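Mirolysin (Tannerella forsythia, PDB 6R7V) probably hydrolyses peptide bonds as a pappalysin-family zinc metallopeptidase of the metzincin type, and is captured here as a zymogen kept latent by a cysteine switch. Local coordinates at residues C6-N11 with G165-P170; R216-D221 with Y266-Y271; G224-T229 with D252-T257; D230-T235 with L277-Q282; P236-Y241 with P259-M264. The protein carries 1 engineered substitution. All blocks are in the same frame, centred on the assembly; numbering follows the deposited sequence.

Contact 1 of 5, residues C6-N11 with G165-P170. With ZN (zinc ion), chain D.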
# COMPACT_ATOMS: atom_id res chain seq x y z
N CYS A 6 -2.07 -10.52 4.17
CA CYS A 6 -2.01 -9.66 3.00
C CYS A 6 -2.15 -10.48 1.75
O CYS A 6 -1.55 -11.55 1.66
CB CYS A 6 -0.69 -8.89 3.02
SG CYS A 6 -0.41 -7.83 1.59
N GLY A 7 -2.91 -9.98 0.79
CA GLY A 7 -3.09 -10.71 -0.45
C GLY A 7 -2.11 -10.32 -1.54
O GLY A 7 -2.32 -10.68 -2.71
N SER A 8 -1.02 -9.59 -1.20
CA SER A 8 -0.06 -9.15 -2.20
C SER A 8 1.34 -9.71 -2.02
O SER A 8 2.32 -8.99 -2.14
CB SER A 8 -0.00 -7.63 -2.23
OG SER A 8 -1.27 -7.10 -2.59
N GLU A 9 1.43 -11.01 -1.82
CA GLU A 9 2.72 -11.68 -1.77
C GLU A 9 3.20 -11.95 -3.19
O GLU A 9 2.38 -12.26 -4.06
CB GLU A 9 2.62 -12.99 -0.97
CG GLU A 9 2.31 -12.78 0.52
CD GLU A 9 2.07 -13.99 1.40
OE1 GLU A 9 1.87 -13.80 2.62
OE2 GLU A 9 2.08 -15.13 0.87
N LEU A 10 4.52 -11.90 -3.41
CA LEU A 10 5.13 -12.22 -4.69
C LEU A 10 6.22 -13.25 -4.50
O LEU A 10 7.41 -12.92 -4.45
CB LEU A 10 5.69 -10.99 -5.42
CG LEU A 10 4.66 -9.95 -5.92
CD1 LEU A 10 5.38 -8.73 -6.50
CD2 LEU A 10 3.71 -10.54 -6.99
N ASN A 11 5.82 -14.52 -4.34
CA ASN A 11 6.75 -15.63 -4.17
C ASN A 11 7.25 -16.00 -5.55
O ASN A 11 6.56 -16.68 -6.30
CB ASN A 11 6.06 -16.79 -3.45
CG ASN A 11 7.01 -17.92 -3.16
OD1 ASN A 11 7.92 -18.20 -3.94
ND2 ASN A 11 6.82 -18.57 -2.02
N GLY A 165 -6.00 -6.89 3.97
CA GLY A 165 -5.99 -6.00 2.82
C GLY A 165 -5.21 -6.58 1.67
O GLY A 165 -4.50 -7.59 1.84
N TYR A 166 -5.33 -5.95 0.50
CA TYR A 166 -4.54 -6.34 -0.66
C TYR A 166 -4.44 -5.18 -1.64
O TYR A 166 -5.29 -4.28 -1.65
CB TYR A 166 -5.07 -7.61 -1.34
CG TYR A 166 -6.39 -7.48 -2.06
CD1 TYR A 166 -6.44 -7.26 -3.43
CD2 TYR A 166 -7.60 -7.69 -1.38
CE1 TYR A 166 -7.66 -7.19 -4.11
CE2 TYR A 166 -8.81 -7.65 -2.05
CZ TYR A 166 -8.84 -7.42 -3.42
OH TYR A 166 -10.04 -7.36 -4.09
N ALA A 167 -3.40 -5.19 -2.46
CA ALA A 167 -3.16 -4.14 -3.43
C ALA A 167 -2.91 -4.74 -4.78
O ALA A 167 -2.44 -5.88 -4.87
CB ALA A 167 -1.94 -3.33 -3.01
N GLN A 168 -3.06 -3.93 -5.82
CA GLN A 168 -2.67 -4.34 -7.15
C GLN A 168 -1.34 -3.65 -7.46
O GLN A 168 -1.20 -2.45 -7.26
CB GLN A 168 -3.76 -4.01 -8.20
CG GLN A 168 -3.40 -4.62 -9.54
CD GLN A 168 -4.51 -4.46 -10.55
OE1 GLN A 168 -5.51 -5.15 -10.48
NE2 GLN A 168 -4.32 -3.56 -11.49
N PHE A 169 -0.34 -4.40 -7.97
CA PHE A 169 0.97 -3.84 -8.25
C PHE A 169 1.01 -3.06 -9.56
O PHE A 169 0.27 -3.40 -10.49
CB PHE A 169 2.00 -4.98 -8.33
CG PHE A 169 2.35 -5.60 -7.01
CD1 PHE A 169 1.80 -6.82 -6.63
CD2 PHE A 169 3.25 -4.99 -6.15
CE1 PHE A 169 2.08 -7.37 -5.38
CE2 PHE A 169 3.57 -5.57 -4.92
CZ PHE A 169 3.00 -6.77 -4.55
N PRO A 170 1.96 -2.09 -9.70
CA PRO A 170 2.03 -1.31 -10.94
C PRO A 170 2.29 -2.12 -12.21
O PRO A 170 1.84 -1.69 -13.28
CB PRO A 170 3.22 -0.37 -10.70
CG PRO A 170 3.28 -0.22 -9.21
CD PRO A 170 2.83 -1.53 -8.64
ZN ZN D . 1.62 -7.01 1.89

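Contact 2 of 5, residues R216-D221 with Y266-Y271. With ZN (zinc ion), chain D; CA (calcium ion), chain B.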
# COMPACT_ATOMS: atom_id res chain seq x y z
N ARG A 216 7.63 -4.44 -2.22
CA ARG A 216 7.39 -5.84 -1.88
C ARG A 216 7.59 -6.08 -0.40
O ARG A 216 8.34 -5.35 0.28
CB ARG A 216 8.37 -6.73 -2.63
CG ARG A 216 8.20 -6.66 -4.12
CD ARG A 216 9.02 -7.75 -4.75
NE ARG A 216 9.10 -7.58 -6.19
CZ ARG A 216 9.65 -8.47 -7.00
NH1 ARG A 216 10.12 -9.62 -6.51
NH2 ARG A 216 9.74 -8.23 -8.30
N HIS A 217 7.07 -7.20 0.08
CA HIS A 217 7.36 -7.63 1.44
C HIS A 217 8.85 -7.69 1.68
O HIS A 217 9.60 -8.21 0.85
CB HIS A 217 6.74 -8.99 1.69
CG HIS A 217 5.26 -8.91 1.75
ND1 HIS A 217 4.48 -9.96 1.34
CD2 HIS A 217 4.46 -7.90 2.14
CE1 HIS A 217 3.23 -9.58 1.52
NE2 HIS A 217 3.15 -8.33 1.96
N ILE A 218 9.26 -7.16 2.83
CA ILE A 218 10.69 -6.95 3.11
C ILE A 218 11.49 -8.28 3.15
O ILE A 218 12.68 -8.30 2.84
CB ILE A 218 10.84 -6.16 4.41
CG1 ILE A 218 12.28 -5.72 4.64
CG2 ILE A 218 10.28 -6.93 5.63
CD1 ILE A 218 12.41 -4.60 5.69
N TRP A 219 10.83 -9.38 3.53
CA TRP A 219 11.52 -10.67 3.62
C TRP A 219 11.58 -11.44 2.28
O TRP A 219 12.17 -12.53 2.24
CB TRP A 219 10.90 -11.55 4.71
CG TRP A 219 9.55 -12.07 4.36
CD1 TRP A 219 9.25 -13.27 3.79
CD2 TRP A 219 8.31 -11.38 4.52
NE1 TRP A 219 7.90 -13.36 3.56
CE2 TRP A 219 7.29 -12.22 4.02
CE3 TRP A 219 7.94 -10.16 5.10
CZ2 TRP A 219 5.94 -11.86 4.03
CZ3 TRP A 219 6.61 -9.79 5.10
CH2 TRP A 219 5.61 -10.66 4.59
N GLY A 220 10.99 -10.90 1.22
CA GLY A 220 11.13 -11.53 -0.10
C GLY A 220 10.16 -12.62 -0.49
O GLY A 220 10.35 -13.24 -1.54
N ASP A 221 9.11 -12.85 0.32
CA ASP A 221 8.04 -13.80 0.03
C ASP A 221 8.63 -15.15 -0.37
O ASP A 221 8.24 -15.71 -1.39
CB ASP A 221 7.14 -13.24 -1.09
CG ASP A 221 6.28 -12.08 -0.62
OD1 ASP A 221 5.64 -12.22 0.43
OD2 ASP A 221 6.27 -11.03 -1.31
N TYR A 266 7.32 -0.71 7.35
CA TYR A 266 5.90 -0.92 7.03
C TYR A 266 5.64 -2.13 6.15
O TYR A 266 4.49 -2.62 6.13
CB TYR A 266 5.33 0.31 6.31
CG TYR A 266 5.42 1.60 7.13
CD1 TYR A 266 4.86 1.69 8.39
CD2 TYR A 266 6.11 2.70 6.65
CE1 TYR A 266 4.99 2.83 9.17
CE2 TYR A 266 6.22 3.87 7.40
CZ TYR A 266 5.67 3.92 8.67
OH TYR A 266 5.79 5.06 9.42
N MET A 267 6.64 -2.62 5.42
CA MET A 267 6.45 -3.75 4.52
C MET A 267 6.72 -5.10 5.18
O MET A 267 6.82 -6.11 4.49
CB MET A 267 7.32 -3.58 3.26
CG MET A 267 6.98 -2.29 2.48
SD MET A 267 5.19 -1.92 2.25
CE MET A 267 4.69 -3.35 1.25
N ASP A 268 6.75 -5.12 6.53
CA ASP A 268 6.80 -6.39 7.25
C ASP A 268 5.35 -6.72 7.67
O ASP A 268 4.40 -6.09 7.18
CB ASP A 268 7.79 -6.33 8.46
CG ASP A 268 8.39 -7.69 8.83
OD1 ASP A 268 7.74 -8.72 8.58
OD2 ASP A 268 9.52 -7.72 9.33
N TYR A 269 5.16 -7.74 8.54
CA TYR A 269 3.83 -8.19 9.00
C TYR A 269 3.61 -7.89 10.47
O TYR A 269 2.72 -8.48 11.09
CB TYR A 269 3.63 -9.69 8.75
CG TYR A 269 3.15 -10.11 7.37
CD1 TYR A 269 2.81 -9.15 6.41
CD2 TYR A 269 2.98 -11.45 7.05
CE1 TYR A 269 2.30 -9.54 5.17
CE2 TYR A 269 2.49 -11.84 5.81
CZ TYR A 269 2.13 -10.88 4.88
OH TYR A 269 1.69 -11.28 3.64
N THR A 270 4.39 -6.98 11.04
CA THR A 270 4.29 -6.64 12.44
C THR A 270 3.04 -5.79 12.78
O THR A 270 2.39 -5.26 11.87
CB THR A 270 5.57 -5.93 12.88
OG1 THR A 270 5.89 -4.95 11.91
CG2 THR A 270 6.74 -6.90 13.02
N TYR A 271 2.73 -5.67 14.08
CA TYR A 271 1.61 -4.86 14.56
C TYR A 271 1.77 -3.41 14.15
O TYR A 271 2.88 -2.91 14.11
CB TYR A 271 1.53 -4.89 16.08
CG TYR A 271 1.07 -6.17 16.73
CD1 TYR A 271 0.44 -7.17 15.99
CD2 TYR A 271 1.21 -6.35 18.09
CE1 TYR A 271 -0.03 -8.33 16.60
CE2 TYR A 271 0.73 -7.49 18.72
CZ TYR A 271 0.13 -8.49 17.97
OH TYR A 271 -0.30 -9.63 18.63
ZN ZN D . 1.62 -7.01 1.89
CA CA B . 13.62 -14.19 2.82
O HOH W 1 15.31 -13.00 1.64

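Contact 3 of 5, residues G224-T229 with D252-T257. With CA (calcium ion), chain B.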
# COMPACT_ATOMS: atom_id res chain seq x y z
N GLY A 224 10.87 -17.98 4.19
CA GLY A 224 11.90 -17.96 5.22
C GLY A 224 13.32 -18.07 4.75
O GLY A 224 14.23 -18.00 5.59
N SER A 225 13.54 -18.31 3.46
CA SER A 225 14.90 -18.42 2.97
C SER A 225 15.56 -17.04 2.83
O SER A 225 14.95 -16.03 3.20
CB SER A 225 14.96 -19.17 1.64
OG SER A 225 14.51 -18.33 0.59
N CYS A 226 16.81 -16.98 2.33
CA CYS A 226 17.53 -15.73 2.10
C CYS A 226 17.66 -15.49 0.61
O CYS A 226 18.45 -14.64 0.18
CB CYS A 226 18.90 -15.75 2.76
SG CYS A 226 18.88 -16.25 4.50
N SER A 227 16.90 -16.23 -0.19
CA SER A 227 17.02 -16.19 -1.64
C SER A 227 16.15 -15.17 -2.30
O SER A 227 16.53 -14.66 -3.36
CB SER A 227 16.73 -17.56 -2.24
OG SER A 227 15.44 -18.02 -1.86
N GLY A 228 14.98 -14.89 -1.70
CA GLY A 228 14.05 -13.91 -2.21
C GLY A 228 14.54 -12.52 -1.89
O GLY A 228 15.42 -12.33 -1.05
N THR A 229 14.00 -11.54 -2.59
CA THR A 229 14.45 -10.16 -2.37
C THR A 229 13.30 -9.22 -2.50
O THR A 229 12.33 -9.54 -3.18
CB THR A 229 15.54 -9.79 -3.41
OG1 THR A 229 16.00 -8.45 -3.18
CG2 THR A 229 15.05 -9.93 -4.87
N ASP A 252 18.52 -12.89 12.29
CA ASP A 252 18.05 -14.17 11.74
C ASP A 252 19.17 -14.81 10.91
O ASP A 252 20.28 -14.30 10.93
CB ASP A 252 16.73 -14.04 10.97
CG ASP A 252 16.71 -13.25 9.68
OD1 ASP A 252 17.81 -12.92 9.16
OD2 ASP A 252 15.60 -12.97 9.17
N HIS A 253 18.91 -15.92 10.20
CA HIS A 253 19.98 -16.58 9.44
C HIS A 253 20.42 -15.79 8.18
O HIS A 253 21.51 -16.07 7.68
CB HIS A 253 19.62 -18.04 9.09
CG HIS A 253 18.49 -18.25 8.13
ND1 HIS A 253 18.61 -19.11 7.05
CD2 HIS A 253 17.21 -17.78 8.17
CE1 HIS A 253 17.43 -19.11 6.46
NE2 HIS A 253 16.56 -18.32 7.09
N CYS A 254 19.64 -14.78 7.73
CA CYS A 254 20.01 -13.96 6.56
C CYS A 254 20.88 -12.78 6.93
O CYS A 254 21.81 -12.48 6.18
CB CYS A 254 18.77 -13.50 5.81
SG CYS A 254 17.67 -14.86 5.35
N THR A 255 20.54 -12.09 8.04
CA THR A 255 21.30 -10.98 8.65
C THR A 255 21.52 -11.40 10.12
O THR A 255 20.66 -11.16 10.98
CB THR A 255 20.57 -9.63 8.49
OG1 THR A 255 20.37 -9.35 7.10
CG2 THR A 255 21.35 -8.48 9.13
N ASN A 256 22.65 -12.04 10.40
CA ASN A 256 22.88 -12.60 11.73
C ASN A 256 23.60 -11.65 12.70
O ASN A 256 23.91 -12.07 13.82
CB ASN A 256 23.62 -13.95 11.64
CG ASN A 256 24.92 -13.94 10.88
OD1 ASN A 256 25.54 -12.89 10.65
ND2 ASN A 256 25.37 -15.11 10.46
N THR A 257 23.86 -10.40 12.30
CA THR A 257 24.54 -9.44 13.19
C THR A 257 23.68 -8.21 13.44
O THR A 257 22.95 -7.77 12.53
CB THR A 257 25.90 -9.01 12.62
OG1 THR A 257 25.73 -8.37 11.35
CG2 THR A 257 26.89 -10.15 12.52
CA CA B . 13.62 -14.19 2.82
O HOH W 1 15.31 -13.00 1.64

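Contact 4 of 5, residues D230-T235 with L277-Q282. With CA (calcium ion), chain C.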
# COMPACT_ATOMS: atom_id res chain seq x y z
N ASP A 230 13.41 -8.04 -1.85
CA ASP A 230 12.42 -6.98 -2.04
C ASP A 230 12.99 -5.96 -3.02
O ASP A 230 12.36 -4.94 -3.27
CB ASP A 230 12.00 -6.34 -0.70
CG ASP A 230 13.07 -5.56 0.02
OD1 ASP A 230 14.27 -5.74 -0.30
OD2 ASP A 230 12.71 -4.76 0.92
N ASN A 231 14.17 -6.24 -3.63
CA ASN A 231 14.84 -5.37 -4.60
C ASN A 231 15.24 -4.02 -4.00
O ASN A 231 15.50 -3.08 -4.75
CB ASN A 231 14.02 -5.15 -5.88
CG ASN A 231 13.67 -6.46 -6.56
OD1 ASN A 231 12.51 -6.76 -6.79
ND2 ASN A 231 14.67 -7.28 -6.85
N ILE A 232 15.34 -3.93 -2.66
CA ILE A 232 15.79 -2.72 -1.98
C ILE A 232 17.10 -3.02 -1.24
O ILE A 232 17.11 -3.83 -0.31
CB ILE A 232 14.72 -2.16 -1.04
CG1 ILE A 232 13.33 -1.98 -1.73
CG2 ILE A 232 15.21 -0.84 -0.42
CD1 ILE A 232 13.23 -0.91 -2.78
N ALA A 233 18.20 -2.34 -1.65
CA ALA A 233 19.48 -2.64 -1.02
C ALA A 233 19.58 -2.21 0.46
O ALA A 233 20.28 -2.89 1.24
CB ALA A 233 20.60 -1.97 -1.81
N ASP A 234 18.84 -1.14 0.88
CA ASP A 234 19.02 -0.70 2.26
C ASP A 234 18.03 -1.36 3.25
O ASP A 234 18.10 -1.08 4.45
CB ASP A 234 19.01 0.82 2.38
CG ASP A 234 17.71 1.48 2.02
OD1 ASP A 234 16.73 0.75 1.76
OD2 ASP A 234 17.66 2.73 2.06
N THR A 235 17.20 -2.33 2.78
CA THR A 235 16.43 -3.14 3.70
C THR A 235 17.27 -4.43 3.89
O THR A 235 17.55 -5.14 2.90
CB THR A 235 15.00 -3.42 3.21
OG1 THR A 235 15.09 -3.93 1.88
CG2 THR A 235 14.13 -2.19 3.27
N LEU A 277 8.82 3.05 9.84
CA LEU A 277 9.60 3.65 8.76
C LEU A 277 9.45 2.96 7.44
O LEU A 277 9.14 1.75 7.33
CB LEU A 277 11.13 3.76 9.06
CG LEU A 277 11.98 2.50 8.77
CD1 LEU A 277 13.47 2.85 8.72
CD2 LEU A 277 11.77 1.42 9.82
N PHE A 278 9.70 3.79 6.39
CA PHE A 278 10.14 3.37 5.08
C PHE A 278 11.60 3.70 5.00
O PHE A 278 12.03 4.65 5.66
CB PHE A 278 9.42 4.09 3.92
CG PHE A 278 7.98 3.70 3.67
CD1 PHE A 278 7.65 2.43 3.20
CD2 PHE A 278 6.97 4.64 3.81
CE1 PHE A 278 6.32 2.10 2.91
CE2 PHE A 278 5.64 4.31 3.53
CZ PHE A 278 5.33 3.04 3.11
N THR A 279 12.35 3.02 4.16
CA THR A 279 13.74 3.42 3.96
C THR A 279 13.88 4.42 2.80
O THR A 279 12.98 4.55 1.96
CB THR A 279 14.64 2.23 3.66
OG1 THR A 279 14.34 1.69 2.37
CG2 THR A 279 14.61 1.17 4.71
N LYS A 280 15.06 5.05 2.69
CA LYS A 280 15.33 5.91 1.53
C LYS A 280 15.23 5.11 0.21
O LYS A 280 14.75 5.65 -0.79
CB LYS A 280 16.72 6.52 1.65
CG LYS A 280 16.80 7.53 2.80
CD LYS A 280 18.24 7.96 3.07
CE LYS A 280 18.31 8.93 4.22
NZ LYS A 280 19.73 9.25 4.56
N GLY A 281 15.72 3.87 0.21
CA GLY A 281 15.63 3.05 -1.00
C GLY A 281 14.21 2.73 -1.41
O GLY A 281 13.88 2.70 -2.61
N GLN A 282 13.33 2.47 -0.41
CA GLN A 282 11.92 2.24 -0.72
C GLN A 282 11.29 3.52 -1.27
O GLN A 282 10.57 3.44 -2.25
CB GLN A 282 11.17 1.76 0.53
CG GLN A 282 11.52 0.33 0.94
CD GLN A 282 10.92 -0.00 2.29
OE1 GLN A 282 10.93 0.82 3.22
NE2 GLN A 282 10.34 -1.21 2.41
CA CA C . 16.39 -5.82 0.84
O HOH W 2 10.38 -3.39 0.51
O HOH W 3 15.95 -8.28 0.29
O HOH W 4 15.15 -6.88 2.70
O HOH W 5 18.55 -6.78 0.82
O HOH W 6 16.99 -6.41 -1.57

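Contact 5 of 5, residues P236-Y241 with P259-M264. With CA (calcium ion), chain B.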
# COMPACT_ATOMS: atom_id res chain seq x y z
N PRO A 236 17.70 -4.72 5.14
CA PRO A 236 18.52 -5.93 5.37
C PRO A 236 17.84 -7.19 4.85
O PRO A 236 16.63 -7.34 5.00
CB PRO A 236 18.63 -6.00 6.89
CG PRO A 236 18.45 -4.57 7.36
CD PRO A 236 17.45 -3.98 6.40
N ASN A 237 18.63 -8.11 4.24
CA ASN A 237 18.13 -9.41 3.80
C ASN A 237 17.49 -10.09 4.99
O ASN A 237 18.04 -10.09 6.09
CB ASN A 237 19.26 -10.26 3.23
CG ASN A 237 18.82 -11.48 2.47
OD1 ASN A 237 17.64 -11.82 2.41
ND2 ASN A 237 19.77 -12.16 1.87
N GLN A 238 16.31 -10.61 4.80
CA GLN A 238 15.53 -11.12 5.91
C GLN A 238 14.96 -12.49 5.56
O GLN A 238 14.58 -12.70 4.42
CB GLN A 238 14.41 -10.08 6.21
CG GLN A 238 13.44 -10.44 7.33
CD GLN A 238 12.49 -9.31 7.67
OE1 GLN A 238 12.84 -8.13 7.65
NE2 GLN A 238 11.27 -9.64 7.96
N GLY A 239 14.92 -13.41 6.53
CA GLY A 239 14.40 -14.77 6.30
C GLY A 239 12.91 -14.76 6.01
O GLY A 239 12.49 -14.70 4.85
N GLY A 240 12.12 -14.82 7.07
CA GLY A 240 10.67 -14.82 6.99
C GLY A 240 10.07 -13.55 7.54
O GLY A 240 10.80 -12.60 7.92
N TYR A 241 8.77 -13.46 7.54
CA TYR A 241 8.10 -12.30 8.08
C TYR A 241 8.21 -12.28 9.58
O TYR A 241 8.43 -13.30 10.23
CB TYR A 241 6.61 -12.25 7.66
CG TYR A 241 5.78 -13.46 8.09
CD1 TYR A 241 5.43 -14.45 7.17
CD2 TYR A 241 5.33 -13.59 9.40
CE1 TYR A 241 4.69 -15.56 7.56
CE2 TYR A 241 4.60 -14.70 9.80
CZ TYR A 241 4.30 -15.70 8.88
OH TYR A 241 3.55 -16.80 9.26
N PRO A 259 22.57 -4.42 13.56
CA PRO A 259 21.19 -4.15 14.01
C PRO A 259 20.12 -5.16 13.57
O PRO A 259 18.96 -4.98 13.93
CB PRO A 259 20.89 -2.76 13.43
CG PRO A 259 21.73 -2.70 12.19
CD PRO A 259 23.00 -3.43 12.56
N GLY A 260 20.49 -6.20 12.82
CA GLY A 260 19.54 -7.24 12.44
C GLY A 260 18.54 -6.85 11.36
O GLY A 260 18.85 -6.06 10.46
N VAL A 261 17.33 -7.41 11.45
CA VAL A 261 16.31 -7.17 10.43
C VAL A 261 15.39 -6.02 10.81
O VAL A 261 15.14 -5.73 11.97
CB VAL A 261 15.55 -8.47 10.10
CG1 VAL A 261 16.51 -9.57 9.61
CG2 VAL A 261 14.69 -8.96 11.26
N MET A 262 14.90 -5.33 9.79
CA MET A 262 14.09 -4.13 9.99
C MET A 262 12.61 -4.49 10.15
O MET A 262 11.76 -4.22 9.28
CB MET A 262 14.31 -3.21 8.78
CG MET A 262 14.09 -1.80 9.08
SD MET A 262 14.38 -0.88 7.55
CE MET A 262 16.09 -0.44 7.69
N PHE A 263 12.29 -5.11 11.30
CA PHE A 263 10.93 -5.60 11.54
C PHE A 263 9.93 -4.47 11.73
O PHE A 263 8.73 -4.73 11.68
CB PHE A 263 10.90 -6.54 12.75
CG PHE A 263 11.34 -5.91 14.04
CD1 PHE A 263 10.47 -5.12 14.79
CD2 PHE A 263 12.64 -6.10 14.51
CE1 PHE A 263 10.89 -4.54 15.98
CE2 PHE A 263 13.05 -5.53 15.70
CZ PHE A 263 12.18 -4.74 16.43
N MET A 264 10.41 -3.23 11.93
CA MET A 264 9.55 -2.05 12.10
C MET A 264 9.30 -1.32 10.75
O MET A 264 8.71 -0.24 10.73
CB MET A 264 10.10 -1.10 13.19
CG MET A 264 11.40 -0.35 12.88
SD MET A 264 12.88 -1.33 12.52
CE MET A 264 13.06 -2.25 14.05
CA CA B . 13.62 -14.19 2.82
O HOH W 7 14.98 -6.47 7.17
O HOH W 1 15.31 -13.00 1.64

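Contact 1 of 5, residues C6-N11 with G165-P170
The tips of the Leu10 and Phe169 side chains meet. Leu10 CD1 sits over one face of the Phe169 ring, 3.8 Å from its centroid and 17° off the ring normal. This is a CH-pi contact, displaced toward the rim, where CD1 comes to 3.6 Å from Phe169 CZ. The edge of the same ring meets Ser8. Ser8 O lies near the ring plane, 3.3 Å from Phe169 CZ, and Ser8 CB packs beside CE1.

Ser8 points its side chain at the strand. Its OG, anti to the carbonyl carbon (chi1 -61°), donates to Ala167 O over 2.8 Å. The bond lies in the carbonyl plane, on a lone pair of that oxygen. One step back, Gly7 N donates to Gly165 O at 3.1 Å, and the CA of Gly7 packs 3.8 Å from Tyr166 CB.

Cys6 has SG anti to its own backbone N (chi1 177°), with SG bound to the zinc ion at 2.2 Å. Ser8 N donates to this sulfur at 3.4 Å, which would help to stabilise negative charge on a thiolate. A cysteine of the N-terminal region on the catalytic metal is the hallmark of cysteine-switch latency.

His207, His211 and His217 complete the zinc site. Strand 165-167 pairs antiparallel with strand 182-185 and brings Ala167 against His211 of helix 203-212. Phe169, in the loop that follows, meets the same histidine ring. Helix 20-32 adds Lys22 and Ile26 against Leu10.

Contact 2 of 5, residues R216-D221 with Y266-Y271
Met267 meets the 216-221 loop first, with its CB 3.6 Å from Arg216 O. Its carbonyl oxygen accepts from Ile218 N at 3.1 Å, and the donor stands above the carbonyl plane. The bent Met267 side chain touches His207 and His211, as expected of the methionine in a metzincin Met-turn.

Asp268 comes next. Its CG packs 3.8 Å from Ile218 CG2. Its OD1 accepts from Tyr269 N on the anti side and also from Asn242 N.

Tyr269 links two rings. Trp219 CH2 stands over the centre of its face, 3.3 Å above the plane, in an edge-to-face pair with planes at 66°. The Tyr269 edge in turn points at a face of His217, with CE1 3.5 Å from His217 NE2 and planes at 71°. The hydroxyl bonds to Glu9.

His217 CG is anti to the carbonyl carbon (chi1 -70°), and its NE2 binds the zinc ion at 2.0 Å. ND1 donates in the ring plane to the syn lone pair of Asp221 OD1, 2.7 Å away. This bond fixes the ring's rotation. It probably polarises the imidazole and strengthens its hold on the metal, with Asp221 acting as a second-shell residue.

Contact 3 of 5, residues G224-T229 with D252-T257
Cys226 and Cys254 bring two irregular loops together, with their CA atoms 5.4 Å apart. A disulfide joins them, SG to SG 2.0 Å. The bridge turns left-handed with chi3 -88°.

The His253 ring lies against this bridge. Cys226 SG sits over one of its faces, 3.9 Å from the ring centroid and 15° off the normal. Cys254 SG lies over the same face, also toward the rim. At the ring's edge, NE2 donates to Gly224 O at 2.8 Å. The bond lies close to the ring plane and nearly along the C=O axis.

Asp252 shapes the second loop. Its OD1 accepts from Cys254 N at 3.0 Å, from above the carboxylate plane, which makes an Asx turn. It also accepts from Thr255 N at 3.1 Å. In the first loop, the hydroxyls of Ser225 and Ser227 are hydrogen-bonded to each other.

Ser225 O binds a calcium ion at 2.3 Å, and Gly228 O accepts from a water on that ion. The calcium is shared with Trp219, Asp222, Gln238 and Gly239. A covalent bond and a metal ion thus fix the same short loop near the surface.

Contact 4 of 5, residues D230-T235 with L277-Q282
The Asp234 carboxylate makes the tight part of this contact. Thr279 OG1 donates to Asp234 OD1 over 2.6 Å, and Gly281 N donates to Asp234 OD2 over 2.9 Å. Both donors come from the syn side, somewhat out of the carboxylate plane. Asp234 CG lies between its backbone N and carbonyl carbon (chi1 64°), which puts CG near the start of the helix. The negative charge there would probably be favoured by the positive end of the helix dipole.

Ile232 packs beside it. Its CG2 is 3.8 Å from Gln282 N and its CD1 is 3.7 Å from Gly281 O. Thr235 CG2 touches Thr279 CG2 at 3.7 Å.

Helix 280-288 opens here with a capping box. Thr279 OG1 accepts from Gln282 N, and Thr279 N donates to Gln282 OE1 at 2.8 Å.

The other side of the 230-235 loop is wet. It wraps a calcium ion, bound by Asp230 OD1, Ile232 O, and both O and OG1 of Thr235. Four waters fill the remaining positions. Thr235 OG1 also donates to the syn lone pair of Asp230 OD2, 2.7 Å away. Between loop and helix, one water donates to Asp230 OD2 and accepts from Gln282 NE2.

Contact 5 of 5, residues P236-Y241 with P259-M264
Gln238 crosses Val261 at about a right angle and carries much of this contact. Its CB lies 4.0 Å from Val261 CG1. CG is anti to the backbone N (chi1 178°) and stays on the same methyl, 3.9 Å away. CD passes Val261 CB. At the tip, OE1 comes to 3.7 Å from Val261 CB and accepts from a water at 2.8 Å. NE2 turns back to its own loop and donates to Gly240 O at 3.0 Å, almost straight at 170° and in the amide plane. The same nitrogen also bonds to Asp268 OD2.

The water is the polar link between the two loops. It donates to Gln238 OE1 and Pro236 O, and accepts from Met262 N. Three backbone and side-chain groups at this buried interface are satisfied by one molecule.

Pro236 adds the apolar part. Its CG is 3.5 Å from Gly260 O, and its CD is 4.0 Å from Met262 CE. Met262 is the centre of an inverse gamma turn, closed by a weak bond from Phe263 N to Val261 O. Its side chain continues onto Thr279 and onto Phe92 of helix 90-93.

On the loop's other side, Gln238 O and Gly239 O both bind a calcium ion. Trp219 O, Asp222, Ser225 O and a water complete it, a site built mainly from backbone carbonyls of one winding loop.

Contacts 1 and 2 meet at the zinc ion, their centres 11 Å apart. Glu9 OE1 lies 2.7 Å from Tyr269 OH, and Leu10 N lies 2.9 Å from Asp221 OD2, both probable hydrogen bonds. The N-terminal segment is thus tied to the loop carrying a zinc ligand. Contacts 2, 3 and 5 share one calcium ion and one of its waters. Contacts 3 and 5 are centred 8 Å apart and joined by Asp252 OD2 to Gly239 N at 2.8 Å. Contact 4 holds the other calcium. It reaches contact 2 where Met267 CG packs 3.5 Å from Gln282 NE2, and the Gln282 side chain is about 10 Å from zinc.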